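Local coordinates for 182aa long hypothetical protein (Pyrococcus horikoshii, PDB 2GAN) that is of unknown function but, as a member of the GNAT family, probably transfers an acetyl group from acetyl-coenzyme A to an unidentified acceptor, at residues A[2-7]-A[124-129]; A[16-21]-A[48-53]; A[92-97]-A[106-111]. All coordinates share one frame; numbering follows the deposited sequence.

Contact 1 of 3, residues A[2-7]-A[124-129]. With SO4 (sulfate ion), chain C.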
# COMPACT_ATOMS: atom_id res chain seq x y z
N GLU A 2 -22.77 -8.98 17.54
CA GLU A 2 -21.38 -8.67 17.22
C GLU A 2 -20.81 -7.73 18.28
O GLU A 2 -21.53 -7.29 19.18
CB GLU A 2 -21.31 -8.02 15.84
CG GLU A 2 -22.08 -6.71 15.71
CD GLU A 2 -22.13 -6.20 14.29
OE1 GLU A 2 -22.55 -5.04 14.07
OE2 GLU A 2 -21.76 -6.96 13.37
N GLY A 3 -19.52 -7.44 18.17
CA GLY A 3 -18.88 -6.56 19.12
C GLY A 3 -17.45 -6.96 19.43
O GLY A 3 -16.97 -8.01 18.99
N VAL A 4 -16.76 -6.11 20.20
CA VAL A 4 -15.38 -6.36 20.59
C VAL A 4 -15.36 -7.40 21.69
O VAL A 4 -16.18 -7.37 22.60
CB VAL A 4 -14.73 -5.07 21.12
CG1 VAL A 4 -13.31 -5.36 21.60
CG2 VAL A 4 -14.71 -4.02 20.03
N LYS A 5 -14.43 -8.34 21.61
CA LYS A 5 -14.38 -9.35 22.64
C LYS A 5 -12.93 -9.68 22.96
O LYS A 5 -12.13 -9.94 22.06
CB LYS A 5 -15.14 -10.60 22.20
CG LYS A 5 -15.22 -11.69 23.25
CD LYS A 5 -16.23 -12.75 22.84
CE LYS A 5 -16.29 -13.87 23.86
NZ LYS A 5 -15.01 -14.64 23.92
N LYS A 6 -12.61 -9.66 24.24
CA LYS A 6 -11.25 -9.95 24.69
C LYS A 6 -11.05 -11.46 24.70
O LYS A 6 -11.97 -12.20 25.02
CB LYS A 6 -11.04 -9.38 26.09
CG LYS A 6 -9.59 -9.42 26.58
CD LYS A 6 -9.46 -8.70 27.91
CE LYS A 6 -8.01 -8.52 28.34
NZ LYS A 6 -7.32 -9.81 28.65
N ILE A 7 -9.86 -11.90 24.34
CA ILE A 7 -9.57 -13.33 24.36
C ILE A 7 -8.74 -13.63 25.62
O ILE A 7 -7.59 -13.21 25.72
CB ILE A 7 -8.78 -13.80 23.13
CG1 ILE A 7 -9.46 -13.36 21.83
CG2 ILE A 7 -8.65 -15.32 23.17
CD1 ILE A 7 -10.88 -13.90 21.62
N GLY A 124 -12.53 -1.76 11.67
CA GLY A 124 -11.18 -1.31 11.94
C GLY A 124 -11.16 -0.11 12.88
O GLY A 124 -10.37 -0.07 13.83
N SER A 125 -12.03 0.86 12.62
CA SER A 125 -12.10 2.06 13.45
C SER A 125 -12.42 1.71 14.90
O SER A 125 -11.82 2.26 15.82
CB SER A 125 -13.17 3.02 12.92
OG SER A 125 -12.88 3.41 11.58
N THR A 126 -13.37 0.80 15.09
CA THR A 126 -13.81 0.36 16.41
C THR A 126 -12.68 -0.32 17.16
O THR A 126 -12.45 -0.07 18.35
CB THR A 126 -15.00 -0.62 16.31
OG1 THR A 126 -16.15 0.08 15.83
CG2 THR A 126 -15.31 -1.26 17.66
N LEU A 127 -11.98 -1.22 16.46
CA LEU A 127 -10.87 -1.92 17.08
C LEU A 127 -9.78 -0.93 17.47
O LEU A 127 -9.43 -0.82 18.64
CB LEU A 127 -10.32 -2.99 16.12
CG LEU A 127 -11.17 -4.26 16.02
CD1 LEU A 127 -10.58 -5.20 14.98
CD2 LEU A 127 -11.22 -4.94 17.38
N LEU A 128 -9.27 -0.17 16.50
CA LEU A 128 -8.20 0.79 16.75
C LEU A 128 -8.56 1.74 17.90
O LEU A 128 -7.76 1.92 18.83
CB LEU A 128 -7.88 1.59 15.48
CG LEU A 128 -6.61 2.44 15.47
CD1 LEU A 128 -5.39 1.59 15.84
CD2 LEU A 128 -6.43 3.04 14.08
N GLU A 129 -9.74 2.35 17.84
CA GLU A 129 -10.19 3.25 18.89
C GLU A 129 -10.14 2.55 20.24
O GLU A 129 -9.66 3.10 21.23
CB GLU A 129 -11.61 3.74 18.62
CG GLU A 129 -12.24 4.48 19.80
CD GLU A 129 -13.68 4.91 19.54
OE1 GLU A 129 -14.52 4.03 19.20
OE2 GLU A 129 -13.97 6.12 19.67
S SO4 C . -13.01 0.55 8.82
O1 SO4 C . -14.07 0.55 7.80
O2 SO4 C . -11.90 1.38 8.34
O3 SO4 C . -12.54 -0.84 9.02
O4 SO4 C . -13.50 1.08 10.09
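Val4 and Thr126 meet through little more than one methyl group each, an unusually slight bridge between a sheet-edge strand and a helix: Val4 CG2 lies 3.7 Å from Thr126 CG2. The two side chains slide past each other in opposite directions. Thr126 presents its methyl because CG2 stands anti to the backbone N, while OG1 sits beside that N (chi1 -68°) and is hydrogen-bonded to Gly122 O one turn earlier. The hydroxyl is thus tied back to its own helix, and the methyl is what meets the strand. Leu127 adds a second, looser touch, its CD2 4.5 Å from Val4 CG2.

The N-terminal end of the same helix grips a sulfate, probably from the crystallisation liquor. Gly124 N bonds sulfate O3 at 2.8 Å, and Ser125 N bonds sulfate O4 at 2.9 Å along a fairly straight path (161°). Ser125 OG gives a second bond to sulfate O4, at 2.8 Å, and Gly122 N and Tyr156 OH of the second subunit also hold the ion. Backbone amides gathered round an anion at a glycine-rich helix start match the GNAT signature that binds the pyrophosphate of acetyl-coenzyme A, and the sulfate probably mimics one of its phosphates.

Strand 2-6 is the outermost strand at its end of the sheet, bonded through its backbone to strand 68-74. Helix 123-137 follows strand 106-114 and packs back on it, Leu127 and Leu128 both resting on Phe112.

Contact 2 of 3, residues A[16-21]-A[48-53]. Unlike the reference sequence in segment 48-53: Asn48 (reference Asp).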
# COMPACT_ATOMS: atom_id res chain seq x y z
N GLU A 16 -8.26 -20.59 14.27
CA GLU A 16 -9.18 -19.65 13.64
C GLU A 16 -8.41 -18.44 13.11
O GLU A 16 -8.70 -17.95 12.02
CB GLU A 16 -10.26 -19.19 14.63
CG GLU A 16 -11.27 -18.25 13.96
CD GLU A 16 -12.55 -18.07 14.76
OE1 GLU A 16 -12.61 -18.47 15.94
OE2 GLU A 16 -13.50 -17.49 14.19
N LEU A 17 -7.43 -17.97 13.88
CA LEU A 17 -6.62 -16.83 13.47
C LEU A 17 -5.73 -17.18 12.26
O LEU A 17 -5.61 -16.40 11.32
CB LEU A 17 -5.74 -16.35 14.63
CG LEU A 17 -6.44 -15.59 15.77
CD1 LEU A 17 -5.49 -15.38 16.94
CD2 LEU A 17 -6.94 -14.24 15.25
N LEU A 18 -5.12 -18.36 12.30
CA LEU A 18 -4.27 -18.80 11.21
C LEU A 18 -4.99 -18.70 9.86
O LEU A 18 -4.45 -18.16 8.89
CB LEU A 18 -3.83 -20.25 11.44
CG LEU A 18 -2.75 -20.81 10.51
CD1 LEU A 18 -1.47 -20.01 10.68
CD2 LEU A 18 -2.50 -22.27 10.85
N GLU A 19 -6.22 -19.21 9.82
CA GLU A 19 -7.03 -19.21 8.61
C GLU A 19 -7.44 -17.79 8.20
O GLU A 19 -7.55 -17.48 7.01
CB GLU A 19 -8.26 -20.11 8.81
CG GLU A 19 -9.17 -20.28 7.58
CD GLU A 19 -10.01 -21.55 7.65
OE1 GLU A 19 -10.32 -22.01 8.77
OE2 GLU A 19 -10.38 -22.08 6.58
N LEU A 20 -7.68 -16.93 9.19
CA LEU A 20 -8.04 -15.55 8.90
C LEU A 20 -6.81 -14.88 8.26
O LEU A 20 -6.93 -14.17 7.25
CB LEU A 20 -8.44 -14.81 10.19
CG LEU A 20 -8.54 -13.28 10.14
CD1 LEU A 20 -9.44 -12.85 8.99
CD2 LEU A 20 -9.08 -12.74 11.46
N MSE A 21 -5.63 -15.12 8.82
CA MSE A 21 -4.42 -14.52 8.28
C MSE A 21 -4.10 -15.02 6.87
O MSE A 21 -3.53 -14.28 6.06
CB MSE A 21 -3.23 -14.76 9.22
CG MSE A 21 -3.39 -14.06 10.57
SE MSE A 21 -3.68 -12.14 10.38
CE MSE A 21 -1.88 -11.55 10.68
N ASN A 48 -0.94 -24.41 2.81
CA ASN A 48 0.07 -25.25 3.47
C ASN A 48 1.40 -24.51 3.57
O ASN A 48 2.05 -24.53 4.62
CB ASN A 48 0.27 -26.56 2.70
CG ASN A 48 -1.01 -27.38 2.59
OD1 ASN A 48 -1.76 -27.53 3.56
ND2 ASN A 48 -1.26 -27.92 1.40
N GLY A 49 1.82 -23.87 2.49
CA GLY A 49 3.08 -23.14 2.51
C GLY A 49 3.01 -21.97 3.47
O GLY A 49 3.99 -21.66 4.15
N PHE A 50 1.86 -21.30 3.52
CA PHE A 50 1.69 -20.16 4.40
C PHE A 50 1.81 -20.62 5.84
O PHE A 50 2.60 -20.09 6.61
CB PHE A 50 0.32 -19.51 4.19
CG PHE A 50 0.06 -18.35 5.12
CD1 PHE A 50 0.62 -17.10 4.86
CD2 PHE A 50 -0.73 -18.51 6.25
CE1 PHE A 50 0.38 -16.02 5.72
CE2 PHE A 50 -0.98 -17.44 7.11
CZ PHE A 50 -0.43 -16.19 6.85
N ARG A 51 1.01 -21.62 6.20
CA ARG A 51 1.01 -22.14 7.56
C ARG A 51 2.39 -22.56 8.03
O ARG A 51 2.84 -22.18 9.11
CB ARG A 51 0.06 -23.34 7.67
CG ARG A 51 -0.16 -23.79 9.11
CD ARG A 51 -1.20 -24.89 9.19
NE ARG A 51 -0.59 -26.22 9.23
CZ ARG A 51 0.12 -26.68 10.25
NH1 ARG A 51 0.32 -25.91 11.32
NH2 ARG A 51 0.64 -27.90 10.21
N GLU A 52 3.06 -23.36 7.21
CA GLU A 52 4.39 -23.86 7.54
C GLU A 52 5.38 -22.77 7.91
O GLU A 52 6.26 -22.98 8.74
CB GLU A 52 4.95 -24.65 6.37
CG GLU A 52 6.22 -25.39 6.71
CD GLU A 52 6.81 -26.10 5.51
OE1 GLU A 52 6.05 -26.78 4.80
OE2 GLU A 52 8.04 -25.98 5.30
N VAL A 53 5.23 -21.60 7.30
CA VAL A 53 6.16 -20.53 7.57
C VAL A 53 5.62 -19.41 8.48
O VAL A 53 6.37 -18.52 8.87
CB VAL A 53 6.65 -19.93 6.24
CG1 VAL A 53 5.60 -18.98 5.67
CG2 VAL A 53 7.98 -19.26 6.43
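Phe50 drives the end of its ring toward the backbone of helix 14-27, while Arg51, the next residue, lays its aliphatic stem against Leu18. The phenyl group extends with CG anti to the backbone N (chi1 178°), which carries Phe50 CZ to 3.9 Å from Met21 CB. Phe50 CZ also comes within 3.7 Å of Met21 O, and Phe50 CE2 within 4.0 Å of Leu18 O; both carbonyls approach the ring obliquely. Leu18 CD1 touches Phe50 CE2 more loosely, at 4.4 Å. The other methyl branch of Leu18 serves Arg51: the two side chains cross obliquely, with Leu18 CD2 against Arg51 CG and CD, modelled closer than is comfortable, which makes the exact spacing doubtful. Arg51 runs extended as far as CD and bends at chi3; its methylenes CG and CD make the contact.

Helices 14-27 and 47-65 probably correspond to the first two helices of the GNAT fold, which lie together over one face of the central sheet. The axes of segments 16-21 and 48-53 approach to 10.6 Å, with 124° between their directions, steeply inclined yet more antiparallel than parallel. With an alanine here instead of Phe50, a gap would probably open beside Met21 and Leu18, and Tyr54 would lose the ring it stacks on. Pro33 packs against both Phe50 and Met21, and Tyr25 meets the phenyl ring with the planes at about 45°. Met21, present as selenomethionine, bends at chi2 and chi3, and its end leads away from helix 47-65 to Phe111 of the sheet.

Contact 3 of 3, residues A[92-97]-A[106-111]. With SO4 (sulfate ion), chain D.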
# COMPACT_ATOMS: atom_id res chain seq x y z
N LYS A 92 10.99 -7.59 25.72
CA LYS A 92 10.13 -8.31 24.79
C LYS A 92 10.88 -8.86 23.58
O LYS A 92 10.43 -9.80 22.94
CB LYS A 92 8.99 -7.41 24.31
CG LYS A 92 7.88 -7.23 25.33
CD LYS A 92 7.03 -8.48 25.46
CE LYS A 92 5.83 -8.21 26.34
NZ LYS A 92 4.94 -9.38 26.46
N GLY A 93 12.01 -8.26 23.26
CA GLY A 93 12.78 -8.72 22.11
C GLY A 93 12.10 -8.43 20.79
O GLY A 93 12.33 -9.11 19.80
N ILE A 94 11.24 -7.41 20.76
CA ILE A 94 10.55 -7.06 19.53
C ILE A 94 11.60 -6.53 18.56
O ILE A 94 12.19 -5.47 18.78
CB ILE A 94 9.46 -6.03 19.81
CG1 ILE A 94 8.44 -6.67 20.74
CG2 ILE A 94 8.76 -5.62 18.51
CD1 ILE A 94 7.70 -5.68 21.57
N TRP A 95 11.80 -7.29 17.48
CA TRP A 95 12.83 -6.98 16.49
C TRP A 95 12.93 -5.56 15.96
O TRP A 95 14.04 -5.08 15.70
CB TRP A 95 12.74 -7.97 15.31
CG TRP A 95 11.60 -7.72 14.37
CD1 TRP A 95 10.33 -8.21 14.47
CD2 TRP A 95 11.62 -6.89 13.20
NE1 TRP A 95 9.55 -7.73 13.44
CE2 TRP A 95 10.32 -6.92 12.64
CE3 TRP A 95 12.60 -6.12 12.57
CZ2 TRP A 95 9.98 -6.21 11.48
CZ3 TRP A 95 12.27 -5.42 11.42
CH2 TRP A 95 10.97 -5.47 10.89
N TRP A 96 11.81 -4.86 15.80
CA TRP A 96 11.89 -3.50 15.26
C TRP A 96 11.99 -2.41 16.34
O TRP A 96 12.28 -1.26 16.02
CB TRP A 96 10.70 -3.22 14.33
CG TRP A 96 9.35 -3.48 14.94
CD1 TRP A 96 8.67 -4.67 14.97
CD2 TRP A 96 8.54 -2.54 15.67
NE1 TRP A 96 7.51 -4.53 15.68
CE2 TRP A 96 7.40 -3.24 16.12
CE3 TRP A 96 8.68 -1.19 16.00
CZ2 TRP A 96 6.39 -2.62 16.88
CZ3 TRP A 96 7.69 -0.57 16.75
CH2 TRP A 96 6.56 -1.29 17.18
N VAL A 97 11.79 -2.77 17.60
CA VAL A 97 11.83 -1.79 18.69
C VAL A 97 13.19 -1.25 19.16
O VAL A 97 13.97 -1.96 19.78
CB VAL A 97 11.07 -2.33 19.93
CG1 VAL A 97 11.21 -1.35 21.10
CG2 VAL A 97 9.59 -2.51 19.58
N VAL A 106 5.70 3.45 26.90
CA VAL A 106 5.50 2.89 25.56
C VAL A 106 4.44 1.79 25.50
O VAL A 106 4.44 0.86 26.30
CB VAL A 106 6.83 2.35 24.96
CG1 VAL A 106 6.57 1.68 23.63
CG2 VAL A 106 7.82 3.49 24.77
N GLY A 107 3.54 1.92 24.53
CA GLY A 107 2.50 0.94 24.32
C GLY A 107 2.49 0.55 22.84
O GLY A 107 2.43 1.42 21.97
N LEU A 108 2.55 -0.75 22.57
CA LEU A 108 2.58 -1.25 21.19
C LEU A 108 1.26 -1.84 20.70
O LEU A 108 0.62 -2.62 21.40
CB LEU A 108 3.67 -2.31 21.06
CG LEU A 108 5.13 -1.94 20.84
CD1 LEU A 108 5.45 -0.61 21.46
CD2 LEU A 108 6.01 -3.04 21.40
N ILE A 109 0.86 -1.45 19.50
CA ILE A 109 -0.34 -1.97 18.87
C ILE A 109 0.13 -2.74 17.65
O ILE A 109 0.99 -2.26 16.92
CB ILE A 109 -1.29 -0.84 18.41
CG1 ILE A 109 -2.01 -0.25 19.64
CG2 ILE A 109 -2.29 -1.38 17.37
CD1 ILE A 109 -2.87 0.97 19.34
N GLU A 110 -0.41 -3.93 17.45
CA GLU A 110 -0.03 -4.74 16.30
C GLU A 110 -1.10 -5.80 16.06
O GLU A 110 -2.13 -5.81 16.74
CB GLU A 110 1.35 -5.39 16.53
CG GLU A 110 1.50 -6.26 17.77
CD GLU A 110 2.96 -6.57 18.13
OE1 GLU A 110 3.20 -7.54 18.87
OE2 GLU A 110 3.88 -5.85 17.68
N PHE A 111 -0.87 -6.67 15.08
CA PHE A 111 -1.83 -7.72 14.78
C PHE A 111 -3.21 -7.10 14.55
O PHE A 111 -4.22 -7.63 15.00
CB PHE A 111 -1.87 -8.69 15.96
CG PHE A 111 -2.35 -10.06 15.62
CD1 PHE A 111 -3.54 -10.55 16.15
CD2 PHE A 111 -1.58 -10.90 14.82
CE1 PHE A 111 -3.94 -11.86 15.90
CE2 PHE A 111 -1.97 -12.21 14.56
CZ PHE A 111 -3.15 -12.69 15.10
S SO4 D . 2.01 -7.20 12.77
O1 SO4 D . 0.87 -7.17 11.84
O2 SO4 D . 2.57 -5.84 12.94
O3 SO4 D . 3.05 -8.09 12.21
O4 SO4 D . 1.57 -7.70 14.08
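Leu108 of strand 106-114 makes a buried apolar contact with Ile94, Trp96 and Val97, which belong to the loop returning from strand 78-85. Leu108 CD2 lies 4.1 Å from Val97 CG2, and Ile94 CD1 points at the same methyl tip to tip, though modelled too close for its spacing to be trusted. Trp96 CG lies between its backbone N and carbonyl carbon (chi1 54°), swinging the indole past Leu108, with Trp96 CH2 4.0 Å from Leu108 CG. A type I turn from Ile94 to Val97, closed by Val97 N to Ile94 O (3.0 Å), brings the three together, and Ile94 CG2 and Val97 CG2 rest on one face of the indole near its rim. At the edge of that ring, near its plane, Glu110 OE2 lies 4.2 Å from Trp96 CZ2, the carboxylate turned 61° from the indole.

Phe111 N, at a residue with positive phi (54°), bonds sulfate O4 at 2.8 Å. This is consistent with the bulge that GNAT enzymes carry in this strand beside the cofactor.

Strand 106-114 runs between antiparallel 78-85 and parallel 141-146; Trp96 packs on Val145, while Ile109 points away from the loop and packs on helix 123-137.

Contacts 2 and 3 are buried, whereas contact 1 is partly buried at the sheet edge. Contacts 2 and 3 touch directly, through Phe111. Contacts 1 and 3 are tied by the chain itself: strand 106-114 of contact 3 leads into helix 123-137 of contact 1, on the side opposite the loop 92-97. All three depend on apolar touches between their segments, from a few methyls in contact 1 to aromatic rings in contacts 2 and 3. Polar binding is added in contacts 1 and 3, where amides, with a serine hydroxyl in contact 1, hold separate sulfates, probably marking parts of the cofactor cleft; contact 2 is helix packing that merely comes near a sulfate at Met21.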